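Anthranilate synthase component I (PDB 5KCK) belongs to the chorismate-binding enzyme family, as the first component of an anthranilate synthase, with the N-terminal region characteristic of that component. Local coordinates at residues G95-D100 with R387-A393. Residues are numbered along the deposited sequence; the frame is centred on the assembly and turned at random.
Sequences GFVGYD and RGVYAGA
V97 and A393 form an antiparallel hydrogen-bonded pair, V97 N giving its hydrogen to A393 O at 2.8 Å and A393 N returning one to V97 O, and beyond this pair the two backbones stay joined, Y99 N reaching G388 O at 2.9 Å. G392, packed with its CA 3.3 Å from V97 O, closes a type II turn that begins at V389. One face of the Y99 ring is covered by R387: with CG anti to the backbone N (chi1 171°), the ring has R387 CD 3.6 Å from its centroid, while the guanidinium, 56° from the ring plane, makes an off-centre cation-pi contact. A391 O sits at the ring's edge. The guanidinium itself is steered by V367 O and a salt bridge to E383. D100 OD2 accepts a hydrogen bond from G388 N at 2.9 Å, and Y380 OH binds both D100 OD1 and R387 N, tying carboxylate and loop to helix 372-382. V389 CG2 rests over the F96 ring, 3.9 Å from its centroid. A loop entering a sheet can thus be held by irregular backbone bonds, a carboxylate and ring packing that prolong strand pairing, here where the end of strand 92-97 meets the start of strand 393-398, joining N-terminal and chorismate-binding regions in one antiparallel sheet.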
ATOM      1  N   GLY A  95      11.421  18.845 -13.109  1.00 21.18           N
ATOM      2  CA  GLY A  95      10.783  19.873 -13.923  1.00 17.65           C
ATOM      3  C   GLY A  95      10.131  19.265 -15.147  1.00 22.95           C
ATOM      4  O   GLY A  95       9.746  18.096 -15.141  1.00 25.31           O
ATOM      5  N   PHE A  96      10.006  20.077 -16.198  1.00 30.44           N
ATOM      6  CA  PHE A  96       9.321  19.647 -17.412  1.00 23.44           C
ATOM      7  C   PHE A  96      10.010  20.194 -18.655  1.00 26.07           C
ATOM      8  O   PHE A  96      10.766  21.170 -18.615  1.00 24.20           O
ATOM      9  CB  PHE A  96       7.851  20.093 -17.445  1.00 17.23           C
ATOM     10  CG  PHE A  96       7.675  21.564 -17.625  1.00 17.60           C
ATOM     11  CD1 PHE A  96       7.637  22.405 -16.525  1.00 20.12           C
ATOM     12  CD2 PHE A  96       7.566  22.119 -18.888  1.00 23.37           C
ATOM     13  CE1 PHE A  96       7.481  23.770 -16.682  1.00 18.95           C
ATOM     14  CE2 PHE A  96       7.412  23.483 -19.048  1.00 33.11           C
ATOM     15  CZ  PHE A  96       7.374  24.309 -17.942  1.00 26.40           C
ATOM     16  N   VAL A  97       9.682  19.561 -19.772  1.00 23.92           N
ATOM     17  CA  VAL A  97      10.067  19.995 -21.107  1.00 21.62           C
ATOM     18  C   VAL A  97       8.772  20.189 -21.887  1.00 25.74           C
ATOM     19  O   VAL A  97       7.981  19.249 -22.039  1.00 25.17           O
ATOM     20  CB  VAL A  97      10.990  18.968 -21.784  1.00 24.06           C
ATOM     21  CG1 VAL A  97      11.278  19.351 -23.209  1.00 25.39           C
ATOM     22  CG2 VAL A  97      12.285  18.858 -21.007  1.00 32.27           C
ATOM     23  N   GLY A  98       8.532  21.415 -22.338  1.00 21.71           N
ATOM     24  CA  GLY A  98       7.303  21.699 -23.049  1.00 20.50           C
ATOM     25  C   GLY A  98       7.272  21.046 -24.419  1.00 21.02           C
ATOM     26  O   GLY A  98       8.300  20.746 -25.021  1.00 20.64           O
ATOM     27  N   TYR A  99       6.053  20.819 -24.907  1.00 23.06           N
ATOM     28  CA  TYR A  99       5.864  20.257 -26.240  1.00 26.05           C
ATOM     29  C   TYR A  99       6.670  21.019 -27.279  1.00 25.14           C
ATOM     30  O   TYR A  99       7.288  20.418 -28.166  1.00 31.36           O
ATOM     31  CB  TYR A  99       4.375  20.283 -26.577  1.00 25.09           C
ATOM     32  CG  TYR A  99       4.003  19.942 -28.004  1.00 24.89           C
ATOM     33  CD1 TYR A  99       3.929  20.937 -28.984  1.00 35.37           C
ATOM     34  CD2 TYR A  99       3.672  18.645 -28.359  1.00 22.92           C
ATOM     35  CE1 TYR A  99       3.564  20.636 -30.294  1.00 30.78           C
ATOM     36  CE2 TYR A  99       3.294  18.335 -29.655  1.00 30.10           C
ATOM     37  CZ  TYR A  99       3.246  19.330 -30.619  1.00 28.35           C
ATOM     38  OH  TYR A  99       2.882  19.013 -31.901  1.00 25.81           O
ATOM     39  N   ASP A 100       6.709  22.345 -27.153  1.00 24.03           N
ATOM     40  CA  ASP A 100       7.297  23.199 -28.174  1.00 25.33           C
ATOM     41  C   ASP A 100       8.818  23.162 -28.195  1.00 23.41           C
ATOM     42  O   ASP A 100       9.418  23.709 -29.126  1.00 36.74           O
ATOM     43  CB  ASP A 100       6.783  24.617 -27.972  1.00 28.29           C
ATOM     44  CG  ASP A 100       5.266  24.672 -27.991  1.00 32.32           C
ATOM     45  OD1 ASP A 100       4.701  24.760 -29.096  1.00 29.82           O
ATOM     46  OD2 ASP A 100       4.641  24.577 -26.909  1.00 27.88           O
ATOM     47  N   ARG A 387       0.809  24.860 -27.321  1.00 24.88           N
ATOM     48  CA  ARG A 387       0.500  23.774 -26.395  1.00 28.47           C
ATOM     49  C   ARG A 387       1.174  23.976 -25.046  1.00 28.11           C
ATOM     50  O   ARG A 387       0.544  23.777 -24.000  1.00 28.68           O
ATOM     51  CB  ARG A 387       0.898  22.428 -27.006  1.00 23.15           C
ATOM     52  CG  ARG A 387      -0.121  21.952 -28.022  1.00 24.03           C
ATOM     53  CD  ARG A 387       0.240  20.632 -28.648  1.00 23.74           C
ATOM     54  NE  ARG A 387      -0.922  20.093 -29.346  1.00 26.95           N
ATOM     55  CZ  ARG A 387      -1.032  18.830 -29.728  1.00 29.99           C
ATOM     56  NH1 ARG A 387      -0.041  17.981 -29.481  1.00 23.63           N
ATOM     57  NH2 ARG A 387      -2.129  18.416 -30.350  1.00 25.65           N
ATOM     58  N   GLY A 388       2.445  24.371 -25.043  1.00 22.65           N
ATOM     59  CA  GLY A 388       3.118  24.623 -23.774  1.00 23.94           C
ATOM     60  C   GLY A 388       3.422  23.332 -23.043  1.00 23.69           C
ATOM     61  O   GLY A 388       4.010  22.396 -23.603  1.00 20.42           O
ATOM     62  N   VAL A 389       3.027  23.277 -21.766  1.00 25.84           N
ATOM     63  CA  VAL A 389       3.293  22.088 -20.952  1.00 19.50           C
ATOM     64  C   VAL A 389       2.583  20.872 -21.537  1.00 33.09           C
ATOM     65  O   VAL A 389       3.168  19.787 -21.653  1.00 29.78           O
ATOM     66  CB  VAL A 389       2.875  22.322 -19.489  1.00 23.29           C
ATOM     67  CG1 VAL A 389       2.908  20.997 -18.711  1.00 18.72           C
ATOM     68  CG2 VAL A 389       3.778  23.367 -18.830  1.00 19.70           C
ATOM     69  N   TYR A 390       1.310  21.032 -21.902  1.00 26.25           N
ATOM     70  CA  TYR A 390       0.534  19.927 -22.449  1.00 22.16           C
ATOM     71  C   TYR A 390       1.278  19.251 -23.593  1.00 21.63           C
ATOM     72  O   TYR A 390       1.797  19.920 -24.491  1.00 21.89           O
ATOM     73  CB  TYR A 390      -0.828  20.424 -22.946  1.00 23.17           C
ATOM     74  CG  TYR A 390      -1.539  19.389 -23.799  1.00 24.30           C
ATOM     75  CD1 TYR A 390      -2.146  18.292 -23.215  1.00 23.23           C
ATOM     76  CD2 TYR A 390      -1.584  19.497 -25.183  1.00 28.78           C
ATOM     77  CE1 TYR A 390      -2.792  17.342 -23.970  1.00 29.04           C
ATOM     78  CE2 TYR A 390      -2.234  18.537 -25.953  1.00 28.96           C
ATOM     79  CZ  TYR A 390      -2.834  17.461 -25.332  1.00 24.45           C
ATOM     80  OH  TYR A 390      -3.484  16.485 -26.055  1.00 34.72           O
ATOM     81  N   ALA A 391       1.325  17.916 -23.543  1.00 23.89           N
ATOM     82  CA  ALA A 391       1.907  17.035 -24.557  1.00 23.98           C
ATOM     83  C   ALA A 391       3.429  17.086 -24.585  1.00 24.19           C
ATOM     84  O   ALA A 391       4.039  16.611 -25.553  1.00 21.55           O
ATOM     85  CB  ALA A 391       1.367  17.330 -25.963  1.00 23.16           C
ATOM     86  N   GLY A 392       4.058  17.673 -23.571  1.00 22.85           N
ATOM     87  CA  GLY A 392       5.498  17.586 -23.419  1.00 18.10           C
ATOM     88  C   GLY A 392       5.874  16.440 -22.498  1.00 22.18           C
ATOM     89  O   GLY A 392       5.239  15.380 -22.542  1.00 21.86           O
ATOM     90  N   ALA A 393       6.868  16.655 -21.634  1.00 18.69           N
ATOM     91  CA  ALA A 393       7.444  15.612 -20.798  1.00 20.64           C
ATOM     92  C   ALA A 393       7.707  16.167 -19.406  1.00 23.33           C
ATOM     93  O   ALA A 393       8.244  17.269 -19.266  1.00 18.88           O
ATOM     94  CB  ALA A 393       8.752  15.067 -21.399  1.00 16.66           C
TER